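Local coordinates for nodulation protein S (Bradyrhizobium sp., PDB 3OFK), which probably transfers a methyl group from S-adenosyl-L-methionine to an amino nitrogen during the synthesis of rhizobial Nod factors, at residues Gln41-Leu45 / Glu184-Cys188; Leu150-Arg156 / Asp196-Phe202. One frame throughout, in Å; residues are numbered along the deposited sequence.

Both contacts involve one mixed seven-stranded sheet with the 3-2-1-4-5-7-6 strand order of class I SAM-dependent methyltransferases. Interaction 2 pairs strand 148-155 with the antiparallel strand 196-203; interaction 1 packs helix 33-46 against 181-189, the next strand and the outermost on that side. The two interactions' centres lie about 7 Å apart. Strands 181-189 and 196-203 are hydrogen-bonded neighbours, Val186 N standing 2.7 Å from Leu199 O and Cys197 N 2.8 Å from Cys188 O, and Leu199 packs on Gln41 and Leu45. The bound S-adenosyl-L-homocysteine is about 7 Å from Gly153 and about 11 Å from the Gln41 side chain; Arg38, which binds it, lies about 4 Å, side chain to side chain, from both Cys188 and Cys197.

Interaction 1 of 2, residues Gln41-Leu45 / Glu184-Cys188; sequences QLLRL and ERVQC
Helix 41-45 runs nearly antiparallel (170°) to extended strand 184-188, their axes 10.1 Å apart, Gln41 CA 7.6 Å from Val186 CA and Leu45 CA 8.2 Å from Glu184 CA. Gln41 (m, m) points toward the strand: its CG lies 4.1 Å from Cys188 SG and its OE1 3.7 Å from Val186 CG1. That OE1 also accepts Arg44 NH2 (2.7 Å) and NE (2.9 Å). Leu42 turns away into the sheet core, on Val119 and Val151. Arg44, trans through chi2 then p, reaches across to the strand so NH1 meets Glu184 OE2 at 2.7 Å in a salt bridge whose hydrogen bond is nearly straight, while NH2 lies 3.3 Å from Val186 CG1. Leu45 (m, t) sets CD1 3.7 Å from Val186 CG2. Glu184, Val186 and Cys188 face the helix, whereas Arg185 and Gln187 face away; helix 33-46 covers this face of the Rossmann-like sheet's 181-189 edge. Apolar packing by Leu45 and Val186 is bordered by a Gln-Arg-Glu polar chain that fixes the guanidinium from two directions.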
loop_
_atom_site.group_PDB
_atom_site.type_symbol
_atom_site.label_atom_id
_atom_site.label_comp_id
_atom_site.label_asym_id
_atom_site.label_seq_id
_atom_site.Cartn_x
_atom_site.Cartn_y
_atom_site.Cartn_z
ATOM N N GLN A 41 -2.564 0.391 -12.626
ATOM C CA GLN A 41 -1.737 1.592 -12.451
ATOM C C GLN A 41 -0.623 1.409 -11.438
ATOM O O GLN A 41 0.522 1.788 -11.655
ATOM C CB GLN A 41 -2.593 2.802 -12.028
ATOM C CG GLN A 41 -3.533 3.337 -13.119
ATOM C CD GLN A 41 -2.845 3.572 -14.439
ATOM O OE1 GLN A 41 -1.689 4.005 -14.483
ATOM N NE2 GLN A 41 -3.557 3.291 -15.537
ATOM N N LEU A 42 -0.968 0.840 -10.313
ATOM C CA LEU A 42 0.032 0.542 -9.296
ATOM C C LEU A 42 1.181 -0.354 -9.857
ATOM O O LEU A 42 2.357 -0.059 -9.640
ATOM C CB LEU A 42 -0.660 -0.085 -8.072
ATOM C CG LEU A 42 0.061 0.035 -6.741
ATOM C CD1 LEU A 42 -0.033 1.472 -6.211
ATOM C CD2 LEU A 42 -0.489 -0.944 -5.737
ATOM N N LEU A 43 0.843 -1.416 -10.601
ATOM C CA LEU A 43 1.866 -2.276 -11.208
ATOM C C LEU A 43 2.624 -1.538 -12.323
ATOM O O LEU A 43 3.826 -1.686 -12.402
ATOM C CB LEU A 43 1.297 -3.607 -11.733
ATOM C CG LEU A 43 2.319 -4.675 -12.171
ATOM C CD1 LEU A 43 3.225 -5.122 -11.032
ATOM C CD2 LEU A 43 1.642 -5.881 -12.737
ATOM N N ARG A 44 1.936 -0.725 -13.142
ATOM C CA ARG A 44 2.610 0.016 -14.214
ATOM C C ARG A 44 3.686 0.902 -13.606
ATOM O O ARG A 44 4.823 0.927 -14.085
ATOM C CB ARG A 44 1.640 0.880 -15.053
ATOM C CG ARG A 44 2.334 1.744 -16.113
ATOM C CD ARG A 44 1.351 2.615 -16.896
ATOM N NE ARG A 44 0.678 3.601 -16.045
ATOM C CZ ARG A 44 1.203 4.767 -15.663
ATOM N NH1 ARG A 44 2.427 5.111 -16.042
ATOM N NH2 ARG A 44 0.504 5.598 -14.889
ATOM N N LEU A 45 3.326 1.619 -12.541
ATOM C CA LEU A 45 4.287 2.456 -11.839
ATOM C C LEU A 45 5.422 1.616 -11.247
ATOM O O LEU A 45 6.561 2.045 -11.263
ATOM C CB LEU A 45 3.598 3.296 -10.737
ATOM C CG LEU A 45 2.567 4.362 -11.173
ATOM C CD1 LEU A 45 1.894 5.089 -9.985
ATOM C CD2 LEU A 45 3.207 5.340 -12.107
ATOM N N GLU A 184 6.330 10.847 -11.178
ATOM C CA GLU A 184 5.104 10.652 -11.961
ATOM C C GLU A 184 3.907 10.539 -11.037
ATOM O O GLU A 184 4.081 10.136 -9.891
ATOM C CB GLU A 184 5.193 9.346 -12.778
ATOM C CG GLU A 184 4.042 9.149 -13.771
ATOM C CD GLU A 184 4.134 7.860 -14.574
ATOM O OE1 GLU A 184 5.149 7.124 -14.481
ATOM O OE2 GLU A 184 3.160 7.594 -15.302
ATOM N N ARG A 185 2.707 10.855 -11.532
ATOM C CA ARG A 185 1.474 10.571 -10.784
ATOM C C ARG A 185 0.344 10.170 -11.708
ATOM O O ARG A 185 0.409 10.413 -12.912
ATOM C CB ARG A 185 1.044 11.768 -9.932
ATOM C CG ARG A 185 0.650 13.021 -10.733
ATOM C CD ARG A 185 -0.049 14.020 -9.830
ATOM N NE ARG A 185 0.826 14.385 -8.732
ATOM C CZ ARG A 185 0.448 15.005 -7.620
ATOM N NH1 ARG A 185 -0.816 15.363 -7.427
ATOM N NH2 ARG A 185 1.362 15.267 -6.691
ATOM N N VAL A 186 -0.684 9.562 -11.138
ATOM C CA VAL A 186 -1.875 9.170 -11.886
ATOM C C VAL A 186 -3.076 9.234 -11.009
ATOM O O VAL A 186 -3.024 8.891 -9.849
ATOM C CB VAL A 186 -1.863 7.693 -12.432
ATOM C CG1 VAL A 186 -1.808 7.683 -13.946
ATOM C CG2 VAL A 186 -0.759 6.839 -11.802
ATOM N N GLN A 187 -4.182 9.608 -11.613
ATOM C CA GLN A 187 -5.460 9.580 -10.959
ATOM C C GLN A 187 -6.228 8.342 -11.401
ATOM O O GLN A 187 -6.076 7.878 -12.530
ATOM C CB GLN A 187 -6.226 10.827 -11.358
ATOM C CG GLN A 187 -7.380 11.112 -10.459
ATOM C CD GLN A 187 -7.998 12.453 -10.759
ATOM O OE1 GLN A 187 -7.422 13.262 -11.502
ATOM N NE2 GLN A 187 -9.174 12.706 -10.174
ATOM N N CYS A 188 -7.075 7.828 -10.521
ATOM C CA CYS A 188 -7.818 6.635 -10.799
ATOM C C CYS A 188 -9.239 6.794 -10.284
ATOM O O CYS A 188 -9.436 6.977 -9.100
ATOM C CB CYS A 188 -7.126 5.478 -10.082
ATOM S SG CYS A 188 -7.013 4.076 -11.081
#

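Interaction 2 of 2, residues Leu150-Arg156 / Asp196-Phe202; sequences LVFGSAR and DCLLARF
Phe202, chi1 m, sets its ring beside Leu150 and Phe152, with CD2 4.3 Å from Leu150 CD2 and CE2 4.5 Å from Phe152 CB. Their strands, 150-155 and 196-202, run antiparallel at 164°, axes 4.7 Å apart. Hydrogen-bonded pairs link Leu150 N to Phe202 O (2.8 Å), Phe202 N to Leu150 O (2.7 Å), Phe152 N to Ala200 O and Ala200 N to Phe152 O (both 2.9 Å), Ser154 N to Leu198 O (3.0 Å) and Leu198 N to Ser154 O (2.9 Å). These pairs' side chains share one face, Phe152, Leu198 and Phe202 packing on helix 169-179. Strands 148-155 and 196-203 join here, where the methyltransferase sheet's parallel run ends. Val151, Arg201, Leu199 and Cys197 point to the other face, toward helix 33-46. There Leu199 (m, t) folds CD2 to 3.2 Å from Gly153 CA, where a CB would clash. Past Ala155-Cys197, Arg156 N donates to Asp196 O (3.2 Å), and Arg156 NE makes a salt bridge with Asp196 OD1 (3.3 Å, hydrogen bond weak) as the chain enters helix 157-162.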
loop_
_atom_site.group_PDB
_atom_site.type_symbol
_atom_site.label_atom_id
_atom_site.label_comp_id
_atom_site.label_asym_id
_atom_site.label_seq_id
_atom_site.Cartn_x
_atom_site.Cartn_y
_atom_site.Cartn_z
ATOM N N LEU A 150 9.589 4.616 -4.621
ATOM C CA LEU A 150 8.482 4.348 -3.725
ATOM C C LEU A 150 7.221 4.636 -4.520
ATOM O O LEU A 150 7.117 5.681 -5.145
ATOM C CB LEU A 150 8.594 5.229 -2.478
ATOM C CG LEU A 150 7.516 5.073 -1.389
ATOM C CD1 LEU A 150 8.114 5.331 0.024
ATOM C CD2 LEU A 150 6.308 5.995 -1.679
ATOM N N VAL A 151 6.323 3.668 -4.571
ATOM C CA VAL A 151 5.062 3.796 -5.290
ATOM C C VAL A 151 3.972 3.873 -4.258
ATOM O O VAL A 151 3.754 2.911 -3.539
ATOM C CB VAL A 151 4.805 2.604 -6.238
ATOM C CG1 VAL A 151 3.349 2.589 -6.684
ATOM C CG2 VAL A 151 5.701 2.701 -7.420
ATOM N N PHE A 152 3.315 5.033 -4.179
ATOM C CA PHE A 152 2.310 5.306 -3.176
ATOM C C PHE A 152 0.979 5.462 -3.843
ATOM O O PHE A 152 0.880 6.017 -4.941
ATOM C CB PHE A 152 2.652 6.603 -2.438
ATOM C CG PHE A 152 1.496 7.187 -1.657
ATOM C CD1 PHE A 152 1.098 6.638 -0.420
ATOM C CD2 PHE A 152 0.792 8.284 -2.168
ATOM C CE1 PHE A 152 0.047 7.201 0.300
ATOM C CE2 PHE A 152 -0.274 8.843 -1.460
ATOM C CZ PHE A 152 -0.653 8.288 -0.220
ATOM N N GLY A 153 -0.060 4.965 -3.196
ATOM C CA GLY A 153 -1.407 5.222 -3.691
ATOM C C GLY A 153 -2.356 5.394 -2.537
ATOM O O GLY A 153 -2.177 4.756 -1.517
ATOM N N SER A 154 -3.370 6.232 -2.705
ATOM C CA SER A 154 -4.365 6.393 -1.672
ATOM C C SER A 154 -5.646 7.071 -2.190
ATOM O O SER A 154 -5.613 7.881 -3.118
ATOM C CB SER A 154 -3.767 7.189 -0.518
ATOM O OG SER A 154 -4.713 7.495 0.511
ATOM N N ALA A 155 -6.772 6.668 -1.617
ATOM C CA ALA A 155 -7.983 7.439 -1.651
ATOM C C ALA A 155 -7.631 8.875 -1.270
ATOM O O ALA A 155 -6.695 9.098 -0.523
ATOM C CB ALA A 155 -8.969 6.860 -0.693
ATOM N N ARG A 156 -8.353 9.839 -1.825
ATOM C CA ARG A 156 -8.076 11.242 -1.541
ATOM C C ARG A 156 -8.405 11.624 -0.104
ATOM O O ARG A 156 -9.149 10.918 0.579
ATOM C CB ARG A 156 -8.836 12.140 -2.498
ATOM C CG ARG A 156 -8.207 12.173 -3.885
ATOM C CD ARG A 156 -9.005 13.035 -4.851
ATOM N NE ARG A 156 -8.447 13.018 -6.207
ATOM C CZ ARG A 156 -7.361 13.687 -6.607
ATOM N NH1 ARG A 156 -6.667 14.457 -5.776
ATOM N NH2 ARG A 156 -6.960 13.586 -7.864
ATOM N N ASP A 196 -11.832 7.178 -5.885
ATOM C CA ASP A 196 -11.072 8.294 -6.435
ATOM C C ASP A 196 -9.727 8.390 -5.783
ATOM O O ASP A 196 -9.591 8.941 -4.689
ATOM C CB ASP A 196 -11.821 9.610 -6.275
ATOM C CG ASP A 196 -11.083 10.788 -6.904
ATOM O OD1 ASP A 196 -10.089 10.599 -7.650
ATOM O OD2 ASP A 196 -11.512 11.927 -6.653
ATOM N N CYS A 197 -8.739 7.883 -6.509
ATOM C CA CYS A 197 -7.448 7.521 -5.987
ATOM C C CYS A 197 -6.382 8.340 -6.670
ATOM O O CYS A 197 -6.485 8.643 -7.855
ATOM C CB CYS A 197 -7.200 6.051 -6.312
ATOM S SG CYS A 197 -5.620 5.457 -5.785
ATOM N N LEU A 198 -5.352 8.681 -5.919
ATOM C CA LEU A 198 -4.178 9.354 -6.467
ATOM C C LEU A 198 -3.022 8.415 -6.235
ATOM O O LEU A 198 -2.890 7.886 -5.144
ATOM C CB LEU A 198 -3.921 10.678 -5.738
ATOM C CG LEU A 198 -3.071 11.753 -6.418
ATOM C CD1 LEU A 198 -3.507 12.028 -7.869
ATOM C CD2 LEU A 198 -3.174 13.018 -5.588
ATOM N N LEU A 199 -2.239 8.161 -7.281
ATOM C CA LEU A 199 -1.018 7.397 -7.160
ATOM C C LEU A 199 0.113 8.275 -7.618
ATOM O O LEU A 199 -0.047 9.076 -8.548
ATOM C CB LEU A 199 -1.050 6.130 -8.035
ATOM C CG LEU A 199 -2.318 5.275 -8.044
ATOM C CD1 LEU A 199 -2.090 3.920 -8.754
ATOM C CD2 LEU A 199 -2.736 5.045 -6.632
ATOM N N ALA A 200 1.253 8.117 -6.963
ATOM C CA ALA A 200 2.473 8.829 -7.316
ATOM C C ALA A 200 3.677 7.912 -7.085
ATOM O O ALA A 200 3.737 7.146 -6.110
ATOM C CB ALA A 200 2.610 10.118 -6.492
ATOM N N ARG A 201 4.627 8.006 -8.002
ATOM C CA ARG A 201 5.865 7.277 -7.935
ATOM C C ARG A 201 6.944 8.272 -7.554
ATOM O O ARG A 201 7.136 9.290 -8.236
ATOM C CB ARG A 201 6.154 6.621 -9.287
ATOM C CG ARG A 201 7.426 5.772 -9.345
ATOM C CD ARG A 201 7.543 5.139 -10.723
ATOM N NE ARG A 201 8.690 4.237 -10.868
ATOM C CZ ARG A 201 9.791 4.478 -11.590
ATOM N NH1 ARG A 201 9.937 5.618 -12.275
ATOM N NH2 ARG A 201 10.761 3.556 -11.637
ATOM N N PHE A 202 7.644 7.969 -6.463
ATOM C CA PHE A 202 8.718 8.833 -5.957
ATOM C C PHE A 202 10.087 8.178 -6.124
ATOM O O PHE A 202 10.205 6.949 -6.083
ATOM C CB PHE A 202 8.466 9.157 -4.489
ATOM C CG PHE A 202 7.237 9.998 -4.256
ATOM C CD1 PHE A 202 7.340 11.382 -4.059
ATOM C CD2 PHE A 202 5.985 9.415 -4.192
ATOM C CE1 PHE A 202 6.229 12.149 -3.849
ATOM C CE2 PHE A 202 4.853 10.197 -3.956
ATOM C CZ PHE A 202 4.984 11.568 -3.778
#